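Local atomic coordinates of phosphoribosylformylglycinamidine synthase 2 (Thermus thermophilus, PDB entry 3VIU), a protein that belongs to the AIR synthase-related (PurM-like) family, carries two paired sets of N- and C-terminal domains, and binds adenosine-5'-diphosphate and magnesium. Residues R616-D620 / A631-F635; G429-V433 / N472-V476; G691-L695 / W706-L711; L404-A409 / W715-R720. All coordinates share one frame; numbering follows the deposited sequence.

Overall arrangement
Contacts 1 and 2 show one metal drawing ligands from an N-terminal and a C-terminal AIR synthase-related region. Their centres lie about 11 Å apart, and they share a magnesium ion and two of its waters: contact 2 supplies D430 and N472, contact 1 supplies D620, and D430 OD1 lies 3.2 Å from D620 OD1. Away from the metal, contact 1 meets contacts 3 and 4 by packing. Contact 3 touches it through L708 and L711, their centres about 14 Å apart. Contact 4, about 17 Å from contact 1 between centres, meets it where F635 stacks on W715. Contacts 3 and 4 use successive parts of helix 708-723. None of the four includes a residue of the adenosine-5'-diphosphate pocket.

Contact 1 of 4, residues R616-D620 / A631-F635. With MG (magnesium ion), chain D.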
loop_
_atom_site.group_PDB
_atom_site.type_symbol
_atom_site.label_atom_id
_atom_site.label_comp_id
_atom_site.label_asym_id
_atom_site.label_seq_id
_atom_site.Cartn_x
_atom_site.Cartn_y
_atom_site.Cartn_z
ATOM N N ARG A 616 22.098 7.213 -15.112
ATOM C CA ARG A 616 21.152 8.001 -14.334
ATOM C C ARG A 616 19.774 7.907 -14.978
ATOM O O ARG A 616 18.872 8.687 -14.679
ATOM C CB ARG A 616 21.597 9.463 -14.234
ATOM C CG ARG A 616 21.689 10.153 -15.562
ATOM C CD ARG A 616 21.871 11.643 -15.402
ATOM N NE ARG A 616 22.016 12.280 -16.706
ATOM C CZ ARG A 616 22.155 13.587 -16.891
ATOM N NH1 ARG A 616 22.165 14.408 -15.849
ATOM N NH2 ARG A 616 22.290 14.068 -18.121
ATOM N N THR A 617 19.616 6.948 -15.877
ATOM C CA THR A 617 18.329 6.745 -16.527
ATOM C C THR A 617 18.086 5.246 -16.700
ATOM O O THR A 617 18.818 4.542 -17.403
ATOM C CB THR A 617 18.246 7.538 -17.866
ATOM O OG1 THR A 617 17.271 6.949 -18.731
ATOM C CG2 THR A 617 19.569 7.589 -18.527
ATOM N N ALA A 618 17.061 4.765 -15.999
ATOM C CA ALA A 618 16.696 3.356 -16.001
ATOM C C ALA A 618 15.181 3.191 -15.932
ATOM O O ALA A 618 14.462 4.073 -15.469
ATOM C CB ALA A 618 17.356 2.645 -14.815
ATOM N N HIS A 619 14.701 2.043 -16.384
ATOM C CA HIS A 619 13.271 1.781 -16.391
ATOM C C HIS A 619 13.123 0.277 -16.517
ATOM O O HIS A 619 13.751 -0.321 -17.386
ATOM C CB HIS A 619 12.648 2.476 -17.605
ATOM C CG HIS A 619 11.156 2.416 -17.640
ATOM N ND1 HIS A 619 10.450 2.164 -18.798
ATOM C CD2 HIS A 619 10.235 2.571 -16.660
ATOM C CE1 HIS A 619 9.156 2.160 -18.527
ATOM N NE2 HIS A 619 8.999 2.405 -17.237
ATOM N N ASP A 620 12.325 -0.352 -15.660
ATOM C CA ASP A 620 12.184 -1.796 -15.789
ATOM C C ASP A 620 11.121 -2.135 -16.823
ATOM O O ASP A 620 10.258 -1.311 -17.131
ATOM C CB ASP A 620 11.881 -2.456 -14.437
ATOM C CG ASP A 620 10.482 -2.184 -13.939
ATOM O OD1 ASP A 620 10.051 -1.012 -13.972
ATOM O OD2 ASP A 620 9.826 -3.151 -13.494
ATOM N N ALA A 631 8.645 2.909 -25.178
ATOM C CA ALA A 631 7.845 4.097 -25.467
ATOM C C ALA A 631 7.673 5.008 -24.247
ATOM O O ALA A 631 7.678 6.233 -24.372
ATOM C CB ALA A 631 6.478 3.692 -26.020
ATOM N N GLU A 632 7.522 4.409 -23.071
ATOM C CA GLU A 632 7.352 5.187 -21.846
ATOM C C GLU A 632 8.562 6.055 -21.543
ATOM O O GLU A 632 8.440 7.087 -20.887
ATOM C CB GLU A 632 7.073 4.262 -20.653
ATOM C CG GLU A 632 5.701 3.595 -20.708
ATOM C CD GLU A 632 5.437 2.674 -19.531
ATOM O OE1 GLU A 632 4.312 2.722 -18.981
ATOM O OE2 GLU A 632 6.344 1.898 -19.163
HETATM N N MSE A 633 9.729 5.652 -22.033
HETATM C CA MSE A 633 10.943 6.406 -21.760
HETATM C C MSE A 633 11.112 7.643 -22.626
HETATM O O MSE A 633 11.897 8.528 -22.304
HETATM C CB MSE A 633 12.164 5.496 -21.893
HETATM C CG MSE A 633 12.177 4.363 -20.881
HETATM SE SE MSE A 633 13.613 3.090 -21.179
HETATM C CE MSE A 633 14.991 3.879 -20.065
ATOM N N THR A 634 10.360 7.710 -23.715
ATOM C CA THR A 634 10.436 8.846 -24.622
ATOM C C THR A 634 9.471 9.979 -24.231
ATOM O O THR A 634 9.626 11.121 -24.669
ATOM C CB THR A 634 10.092 8.412 -26.041
ATOM O OG1 THR A 634 8.682 8.195 -26.134
ATOM C CG2 THR A 634 10.807 7.115 -26.394
ATOM N N PHE A 635 8.479 9.663 -23.402
ATOM C CA PHE A 635 7.483 10.654 -22.987
ATOM C C PHE A 635 7.945 11.825 -22.102
ATOM O O PHE A 635 7.623 12.986 -22.379
ATOM C CB PHE A 635 6.313 9.962 -22.274
ATOM C CG PHE A 635 5.610 8.928 -23.107
ATOM C CD1 PHE A 635 5.553 9.043 -24.496
ATOM C CD2 PHE A 635 4.952 7.864 -22.495
ATOM C CE1 PHE A 635 4.848 8.113 -25.265
ATOM C CE2 PHE A 635 4.244 6.926 -23.253
ATOM C CZ PHE A 635 4.190 7.051 -24.640
HETATM MG MG MG D . 7.962 0.241 -13.478
HETATM O O HOH W 1 7.450 -2.163 -13.167
HETATM O O HOH W 2 7.954 -0.278 -15.966
#
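The imidazole of H619 has the carboxylate oxygen OE2 of E632 at its edge, in the ring plane, with the carboxylate itself turned 56° from the ring. The closeness of that oxygen to the ring is doubtful in the model, and its geometry toward NE2 is poor for a hydrogen bond. ND1 makes a weak hydrogen bond to A629 O, one turn back in the helix that carries E632. M633, a selenomethionine, comes to the ring obliquely: its CG is 3.5 Å from H619 ND1, while the selenium lies at the ring edge, SE standing 5.0 Å from the centroid. A bend at the last torsion (chi3 91°) carries M633 CE back to within 3.7 Å of H619 CB and on toward T617, whose OG1 is 4.1 Å away. The ring of F635 has the carbonyl oxygen of A631 over its centre, 3.3 Å above the plane. One residue beyond the histidine, D620 OD1 binds magnesium at 2.5 Å, and OD2 accepts from a metal-bound water at 2.6 Å and forms a salt bridge to R471. H619 thus lies between helix packing and a metal site. Strand 618-620, at the border of its sheet next to strand 661-665, is backed by helix 625-634 through M633, which also touches L662; A631 and T634 of that helix, with F635 just after, pack on helix 708-723.

Contact 2 of 4, residues G429-V433 / N472-V476. With MG (magnesium ion), chain D.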
loop_
_atom_site.group_PDB
_atom_site.type_symbol
_atom_site.label_atom_id
_atom_site.label_comp_id
_atom_site.label_asym_id
_atom_site.label_seq_id
_atom_site.Cartn_x
_atom_site.Cartn_y
_atom_site.Cartn_z
ATOM N N GLY A 429 10.464 8.958 -12.191
ATOM C CA GLY A 429 11.283 7.783 -11.947
ATOM C C GLY A 429 10.308 6.639 -11.727
ATOM O O GLY A 429 9.115 6.889 -11.568
ATOM N N ASP A 430 10.784 5.398 -11.720
ATOM C CA ASP A 430 9.896 4.245 -11.517
ATOM C C ASP A 430 9.308 4.180 -10.106
ATOM O O ASP A 430 8.349 3.462 -9.851
ATOM C CB ASP A 430 10.633 2.943 -11.837
ATOM C CG ASP A 430 10.654 2.640 -13.318
ATOM O OD1 ASP A 430 9.625 2.169 -13.840
ATOM O OD2 ASP A 430 11.687 2.884 -13.966
ATOM N N ALA A 431 9.896 4.924 -9.184
ATOM C CA ALA A 431 9.387 4.958 -7.821
ATOM C C ALA A 431 9.381 6.418 -7.420
ATOM O O ALA A 431 10.175 7.194 -7.932
ATOM C CB ALA A 431 10.291 4.155 -6.885
ATOM N N ALA A 432 8.476 6.799 -6.531
ATOM C CA ALA A 432 8.425 8.179 -6.077
ATOM C C ALA A 432 9.657 8.391 -5.211
ATOM O O ALA A 432 10.018 7.525 -4.414
ATOM C CB ALA A 432 7.169 8.417 -5.270
ATOM N N VAL A 433 10.309 9.532 -5.376
ATOM C CA VAL A 433 11.514 9.844 -4.606
ATOM C C VAL A 433 11.344 11.147 -3.838
ATOM O O VAL A 433 11.329 12.218 -4.434
ATOM C CB VAL A 433 12.751 9.979 -5.531
ATOM C CG1 VAL A 433 13.962 10.445 -4.733
ATOM C CG2 VAL A 433 13.043 8.644 -6.197
ATOM N N ASN A 472 11.297 -1.527 -8.740
ATOM C CA ASN A 472 11.011 -0.126 -9.013
ATOM C C ASN A 472 11.819 0.836 -8.161
ATOM O O ASN A 472 12.223 1.904 -8.637
ATOM C CB ASN A 472 9.525 0.155 -8.847
ATOM C CG ASN A 472 8.717 -0.355 -10.015
ATOM O OD1 ASN A 472 9.068 -0.105 -11.168
ATOM N ND2 ASN A 472 7.630 -1.072 -9.730
ATOM N N VAL A 473 12.054 0.459 -6.907
ATOM C CA VAL A 473 12.835 1.286 -5.999
ATOM C C VAL A 473 14.309 1.167 -6.379
ATOM O O VAL A 473 15.035 2.154 -6.389
ATOM C CB VAL A 473 12.625 0.846 -4.537
ATOM C CG1 VAL A 473 13.733 1.392 -3.650
ATOM C CG2 VAL A 473 11.276 1.338 -4.051
ATOM N N SER A 474 14.741 -0.044 -6.707
ATOM C CA SER A 474 16.125 -0.282 -7.101
ATOM C C SER A 474 16.455 0.481 -8.368
ATOM O O SER A 474 17.568 0.964 -8.545
ATOM C CB SER A 474 16.359 -1.773 -7.361
ATOM O OG SER A 474 16.145 -2.517 -6.183
ATOM N N VAL A 475 15.467 0.567 -9.251
ATOM C CA VAL A 475 15.605 1.242 -10.531
ATOM C C VAL A 475 15.866 2.748 -10.428
ATOM O O VAL A 475 16.450 3.332 -11.344
ATOM C CB VAL A 475 14.361 0.959 -11.402
ATOM C CG1 VAL A 475 14.236 1.975 -12.511
ATOM C CG2 VAL A 475 14.473 -0.436 -11.983
ATOM N N VAL A 476 15.431 3.393 -9.347
ATOM C CA VAL A 476 15.718 4.821 -9.228
ATOM C C VAL A 476 16.999 4.987 -8.424
ATOM O O VAL A 476 17.440 6.101 -8.153
ATOM C CB VAL A 476 14.546 5.646 -8.583
ATOM C CG1 VAL A 476 13.320 5.583 -9.490
ATOM C CG2 VAL A 476 14.223 5.146 -7.175
HETATM MG MG MG D . 7.962 0.241 -13.478
HETATM O O HOH W 3 6.788 2.130 -11.922
HETATM O O HOH W 1 7.450 -2.163 -13.167
HETATM O O HOH W 2 7.954 -0.278 -15.966
#
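D430 and N472 cross at about a right angle, yet their flat ends are nearly parallel, the carboxylate and amide planes only 18° apart, and both turn OD1 to the same magnesium ion. D430 OD1, from the loop, and N472 OD1, from helix 458-475, each lie 2.6 Å from magnesium. Similar first torsions serve both: CG lies opposite the carbonyl carbon in D430 (chi1 -82°) and again in N472 (chi1 -76°). The other carboxylate oxygen of the aspartate runs obliquely against V475, with D430 OD2 3.1 Å from V475 CG1. V476 then sets its two methyls to separate tasks. CG1 lies against the loop backbone, 3.4 Å from D430 N, and CG2 slides past V433 CG2 at 3.8 Å. A431, just before strand 432-436, sets its CB against the helix, 3.4 Å from N472 O and also near V473. Chemically, the site is an all-oxygen one. D620 and two waters join these ligands, and the metal charge would be expected to offset the closeness of the two aspartates, while the bond from N472 ND2 to D448 is consistent with the oxygen end of the amide facing magnesium.

Contact 3 of 4, residues G691-L695 / W706-L711; sequences GGKSL and WSLEEL
S694 and S707 stand opposite each other as a non-hydrogen-bonded pair in the antiparallel beta hairpin of strands 694-699 and 702-707, and the second serine is also the N-cap of helix 708-723. The next pair, L695 with W706, is hydrogen-bonded both ways: L695 N gives to W706 O at 2.9 Å, and W706 N returns the bond to L695 O at 3.1 Å. The ladder then reaches into the helix, because L708 N donates to K693 O at 3.2 Å, from a position 50° out of the carbonyl plane. S707 and E710 form a capping box. E710 N donates to S707 OG at 3.2 Å, and S707 N answers to E710 OE2 at 2.9 Å. S707 OG gives to that same oxygen from the opposite face of the carboxylate, leaving OE1 to a salt bridge with R396. The indole NE1 of W706 is satisfied by Q392 O of helix 391-399. L695 and W706 share the face away from the two serines, lying side by side and pointing the same way; L708, from the helix, brings CD2 to 3.5 Å from S694 C. L711 crosses L695 at about a right angle, L711 CD1 meeting L695 CB at 3.8 Å.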
loop_
_atom_site.group_PDB
_atom_site.type_symbol
_atom_site.label_atom_id
_atom_site.label_comp_id
_atom_site.label_asym_id
_atom_site.label_seq_id
_atom_site.Cartn_x
_atom_site.Cartn_y
_atom_site.Cartn_z
ATOM N N GLY A 691 17.717 9.461 -28.883
ATOM C CA GLY A 691 17.726 10.593 -29.786
ATOM C C GLY A 691 16.618 10.594 -30.817
ATOM O O GLY A 691 16.003 9.561 -31.099
ATOM N N GLY A 692 16.362 11.775 -31.371
ATOM C CA GLY A 692 15.351 11.919 -32.399
ATOM C C GLY A 692 13.932 12.044 -31.900
ATOM O O GLY A 692 13.678 11.995 -30.698
ATOM N N LYS A 693 13.002 12.207 -32.836
ATOM C CA LYS A 693 11.596 12.338 -32.500
ATOM C C LYS A 693 10.809 11.128 -32.971
ATOM O O LYS A 693 9.675 11.246 -33.435
ATOM C CB LYS A 693 11.011 13.618 -33.105
ATOM C CG LYS A 693 11.437 14.893 -32.380
ATOM C CD LYS A 693 12.525 15.640 -33.141
ATOM C CE LYS A 693 12.897 16.948 -32.434
ATOM N NZ LYS A 693 13.775 17.831 -33.269
ATOM N N SER A 694 11.432 9.961 -32.852
ATOM C CA SER A 694 10.786 8.711 -33.223
ATOM C C SER A 694 11.310 7.555 -32.398
ATOM O O SER A 694 12.374 7.638 -31.789
ATOM C CB SER A 694 11.029 8.379 -34.699
ATOM O OG SER A 694 10.262 9.209 -35.553
ATOM N N LEU A 695 10.526 6.490 -32.355
ATOM C CA LEU A 695 10.945 5.264 -31.706
ATOM C C LEU A 695 11.124 4.395 -32.948
ATOM O O LEU A 695 10.176 4.209 -33.717
ATOM C CB LEU A 695 9.849 4.685 -30.814
ATOM C CG LEU A 695 10.166 3.265 -30.341
ATOM C CD1 LEU A 695 11.467 3.283 -29.553
ATOM C CD2 LEU A 695 9.031 2.714 -29.485
ATOM N N TRP A 706 7.510 4.576 -35.167
ATOM C CA TRP A 706 6.424 5.410 -34.652
ATOM C C TRP A 706 6.988 6.791 -34.329
ATOM O O TRP A 706 8.142 6.914 -33.900
ATOM C CB TRP A 706 5.864 4.836 -33.360
ATOM C CG TRP A 706 5.273 3.484 -33.468
ATOM C CD1 TRP A 706 3.959 3.176 -33.653
ATOM C CD2 TRP A 706 5.957 2.237 -33.292
ATOM N NE1 TRP A 706 3.775 1.814 -33.589
ATOM C CE2 TRP A 706 4.986 1.214 -33.368
ATOM C CE3 TRP A 706 7.293 1.886 -33.075
ATOM C CZ2 TRP A 706 5.308 -0.133 -33.233
ATOM C CZ3 TRP A 706 7.613 0.548 -32.943
ATOM C CH2 TRP A 706 6.622 -0.448 -33.021
ATOM N N SER A 707 6.188 7.830 -34.538
ATOM C CA SER A 707 6.634 9.171 -34.202
ATOM C C SER A 707 6.346 9.294 -32.705
ATOM O O SER A 707 5.450 8.625 -32.188
ATOM C CB SER A 707 5.835 10.215 -34.986
ATOM O OG SER A 707 4.454 10.140 -34.660
ATOM N N LEU A 708 7.095 10.123 -31.994
ATOM C CA LEU A 708 6.840 10.263 -30.563
ATOM C C LEU A 708 5.464 10.877 -30.366
ATOM O O LEU A 708 4.816 10.667 -29.346
ATOM C CB LEU A 708 7.914 11.128 -29.892
ATOM C CG LEU A 708 9.366 10.642 -29.990
ATOM C CD1 LEU A 708 10.161 11.256 -28.851
ATOM C CD2 LEU A 708 9.442 9.121 -29.906
ATOM N N GLU A 709 5.014 11.628 -31.360
ATOM C CA GLU A 709 3.699 12.259 -31.288
ATOM C C GLU A 709 2.561 11.247 -31.170
ATOM O O GLU A 709 1.737 11.347 -30.267
ATOM C CB GLU A 709 3.460 13.138 -32.518
ATOM C CG GLU A 709 3.599 14.631 -32.269
ATOM C CD GLU A 709 3.184 15.455 -33.483
ATOM O OE1 GLU A 709 3.842 15.325 -34.542
ATOM O OE2 GLU A 709 2.198 16.225 -33.381
ATOM N N GLU A 710 2.516 10.282 -32.085
ATOM C CA GLU A 710 1.453 9.281 -32.075
ATOM C C GLU A 710 1.478 8.381 -30.851
ATOM O O GLU A 710 0.429 7.932 -30.397
ATOM C CB GLU A 710 1.484 8.432 -33.354
ATOM C CG GLU A 710 2.725 7.579 -33.565
ATOM C CD GLU A 710 2.725 6.883 -34.923
ATOM O OE1 GLU A 710 1.838 6.027 -35.169
ATOM O OE2 GLU A 710 3.611 7.194 -35.746
ATOM N N LEU A 711 2.670 8.121 -30.318
ATOM C CA LEU A 711 2.804 7.292 -29.128
ATOM C C LEU A 711 2.234 8.087 -27.960
ATOM O O LEU A 711 1.453 7.582 -27.147
ATOM C CB LEU A 711 4.279 6.969 -28.866
ATOM C CG LEU A 711 5.001 6.041 -29.855
ATOM C CD1 LEU A 711 6.463 5.906 -29.461
ATOM C CD2 LEU A 711 4.331 4.667 -29.878
#

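Contact 4 of 4, residues L404-A409 / W715-R720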
loop_
_atom_site.group_PDB
_atom_site.type_symbol
_atom_site.label_atom_id
_atom_site.label_comp_id
_atom_site.label_asym_id
_atom_site.label_seq_id
_atom_site.Cartn_x
_atom_site.Cartn_y
_atom_site.Cartn_z
ATOM N N LEU A 404 -2.700 0.804 -19.107
ATOM C CA LEU A 404 -1.325 1.161 -19.457
ATOM C C LEU A 404 -1.114 2.644 -19.786
ATOM O O LEU A 404 0.013 3.125 -19.788
ATOM C CB LEU A 404 -0.876 0.312 -20.641
ATOM C CG LEU A 404 -1.125 -1.185 -20.440
ATOM C CD1 LEU A 404 -0.897 -1.954 -21.749
ATOM C CD2 LEU A 404 -0.208 -1.684 -19.334
ATOM N N ALA A 405 -2.201 3.358 -20.056
ATOM C CA ALA A 405 -2.147 4.778 -20.389
ATOM C C ALA A 405 -1.740 5.677 -19.216
ATOM O O ALA A 405 -1.719 5.256 -18.064
ATOM C CB ALA A 405 -3.495 5.220 -20.937
ATOM N N SER A 406 -1.428 6.926 -19.524
ATOM C CA SER A 406 -1.008 7.898 -18.519
ATOM C C SER A 406 -2.029 8.124 -17.395
ATOM O O SER A 406 -3.221 8.268 -17.664
ATOM C CB SER A 406 -0.704 9.229 -19.208
ATOM O OG SER A 406 -0.364 10.224 -18.266
ATOM N N ARG A 407 -1.560 8.139 -16.142
ATOM C CA ARG A 407 -2.442 8.388 -14.995
ATOM C C ARG A 407 -2.351 9.893 -14.710
ATOM O O ARG A 407 -2.759 10.363 -13.650
ATOM C CB ARG A 407 -1.989 7.646 -13.724
ATOM C CG ARG A 407 -1.209 6.350 -13.891
ATOM C CD ARG A 407 -2.078 5.104 -13.915
ATOM N NE ARG A 407 -2.464 4.789 -15.278
ATOM C CZ ARG A 407 -3.071 3.671 -15.653
ATOM N NH1 ARG A 407 -3.374 2.732 -14.765
ATOM N NH2 ARG A 407 -3.372 3.497 -16.927
ATOM N N GLU A 408 -1.791 10.629 -15.663
ATOM C CA GLU A 408 -1.598 12.073 -15.561
ATOM C C GLU A 408 -2.828 12.856 -15.065
ATOM O O GLU A 408 -2.714 13.725 -14.199
ATOM C CB GLU A 408 -1.157 12.587 -16.932
ATOM C CG GLU A 408 -0.270 13.816 -16.940
ATOM C CD GLU A 408 0.554 13.919 -18.230
ATOM O OE1 GLU A 408 -0.008 13.709 -19.335
ATOM O OE2 GLU A 408 1.767 14.216 -18.138
ATOM N N ALA A 409 -4.003 12.548 -15.605
ATOM C CA ALA A 409 -5.222 13.247 -15.206
ATOM C C ALA A 409 -5.570 12.999 -13.739
ATOM O O ALA A 409 -6.334 13.758 -13.141
ATOM C CB ALA A 409 -6.392 12.828 -16.106
ATOM N N TRP A 715 -1.226 7.368 -25.716
ATOM C CA TRP A 715 -1.001 7.115 -24.296
ATOM C C TRP A 715 -1.662 8.122 -23.358
ATOM O O TRP A 715 -2.083 7.765 -22.261
ATOM C CB TRP A 715 0.506 7.123 -24.040
ATOM C CG TRP A 715 0.935 6.892 -22.614
ATOM C CD1 TRP A 715 0.906 5.714 -21.925
ATOM C CD2 TRP A 715 1.563 7.844 -21.750
ATOM N NE1 TRP A 715 1.489 5.869 -20.690
ATOM C CE2 TRP A 715 1.902 7.168 -20.558
ATOM C CE3 TRP A 715 1.878 9.204 -21.870
ATOM C CZ2 TRP A 715 2.544 7.805 -19.489
ATOM C CZ3 TRP A 715 2.519 9.841 -20.804
ATOM C CH2 TRP A 715 2.846 9.138 -19.632
ATOM N N LYS A 716 -1.753 9.374 -23.792
ATOM C CA LYS A 716 -2.307 10.445 -22.972
ATOM C C LYS A 716 -3.827 10.537 -22.845
ATOM O O LYS A 716 -4.333 10.866 -21.775
ATOM C CB LYS A 716 -1.769 11.791 -23.474
ATOM C CG LYS A 716 -1.600 12.852 -22.386
ATOM C CD LYS A 716 -2.940 13.358 -21.823
ATOM C CE LYS A 716 -2.963 13.370 -20.281
ATOM N NZ LYS A 716 -3.174 12.008 -19.684
ATOM N N ALA A 717 -4.549 10.222 -23.916
ATOM C CA ALA A 717 -6.011 10.332 -23.936
ATOM C C ALA A 717 -6.917 9.418 -23.093
ATOM O O ALA A 717 -7.832 9.904 -22.435
ATOM C CB ALA A 717 -6.490 10.295 -25.384
ATOM N N PRO A 718 -6.685 8.091 -23.109
ATOM C CA PRO A 718 -7.482 7.100 -22.365
ATOM C C PRO A 718 -8.049 7.450 -20.990
ATOM O O PRO A 718 -9.255 7.626 -20.847
ATOM C CB PRO A 718 -6.564 5.891 -22.317
ATOM C CG PRO A 718 -5.890 5.968 -23.648
ATOM C CD PRO A 718 -5.522 7.439 -23.742
ATOM N N LEU A 719 -7.200 7.535 -19.974
ATOM C CA LEU A 719 -7.693 7.842 -18.639
ATOM C C LEU A 719 -8.165 9.266 -18.431
ATOM O O LEU A 719 -8.956 9.529 -17.528
ATOM C CB LEU A 719 -6.642 7.513 -17.582
ATOM C CG LEU A 719 -6.506 6.030 -17.247
ATOM C CD1 LEU A 719 -5.634 5.872 -16.010
ATOM C CD2 LEU A 719 -7.885 5.434 -17.005
ATOM N N ARG A 720 -7.679 10.192 -19.251
ATOM C CA ARG A 720 -8.082 11.579 -19.102
ATOM C C ARG A 720 -9.557 11.756 -19.416
ATOM O O ARG A 720 -10.255 12.477 -18.707
ATOM C CB ARG A 720 -7.247 12.493 -19.997
ATOM C CG ARG A 720 -7.644 13.957 -19.894
ATOM C CD ARG A 720 -6.651 14.879 -20.588
ATOM N NE ARG A 720 -5.365 14.953 -19.897
ATOM C CZ ARG A 720 -5.197 15.401 -18.654
ATOM N NH1 ARG A 720 -6.237 15.823 -17.940
ATOM N NH2 ARG A 720 -3.980 15.435 -18.126
HETATM O O HOH W 4 -4.255 10.707 -17.478
HETATM O O HOH W 5 -4.583 8.483 -20.041
#
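The C-terminal helix 708-723 is kinked in the part that meets the loop before helix 408-411, and here S406 N donates to W715 O at 2.9 Å and 165°. P718 has no N-H to give, and L719 N makes no bond to the turn before; the carbonyl of W715 is taken up by the loop instead. L719 N is satisfied by a water at 2.8 Å that also lies close to S406 O and K716 O. A second water links S406 O, A409 N and K716 NZ, the last at 2.8 Å, so that the start of helix 408-411 is tied to the lysine. The indole of W715 is laid flat against the serine: S406 CB sits 3.4 Å from the centroid of the six-membered ring and 3° off its normal, a CH-pi contact. At the ring's edge NE1 makes a weak hydrogen bond to L404 O. R407, bent at two torsions, folds back to hold A405 O with NE at 2.9 Å and NH2 at 2.7 Å, and L719 CD1 lies over one face of that guanidinium. E408 OE1 and K716 NZ, 3.6 Å apart, make a long salt bridge. R720 lays one guanidinium face over A409 CB and turns NH2 to E412. The contact lies between several elements: W715 stacks on F635 and touches L399 of helix 391-399, L404 packs on L398 of that helix, and R407 and L719 rest on L161 of strand 156-163.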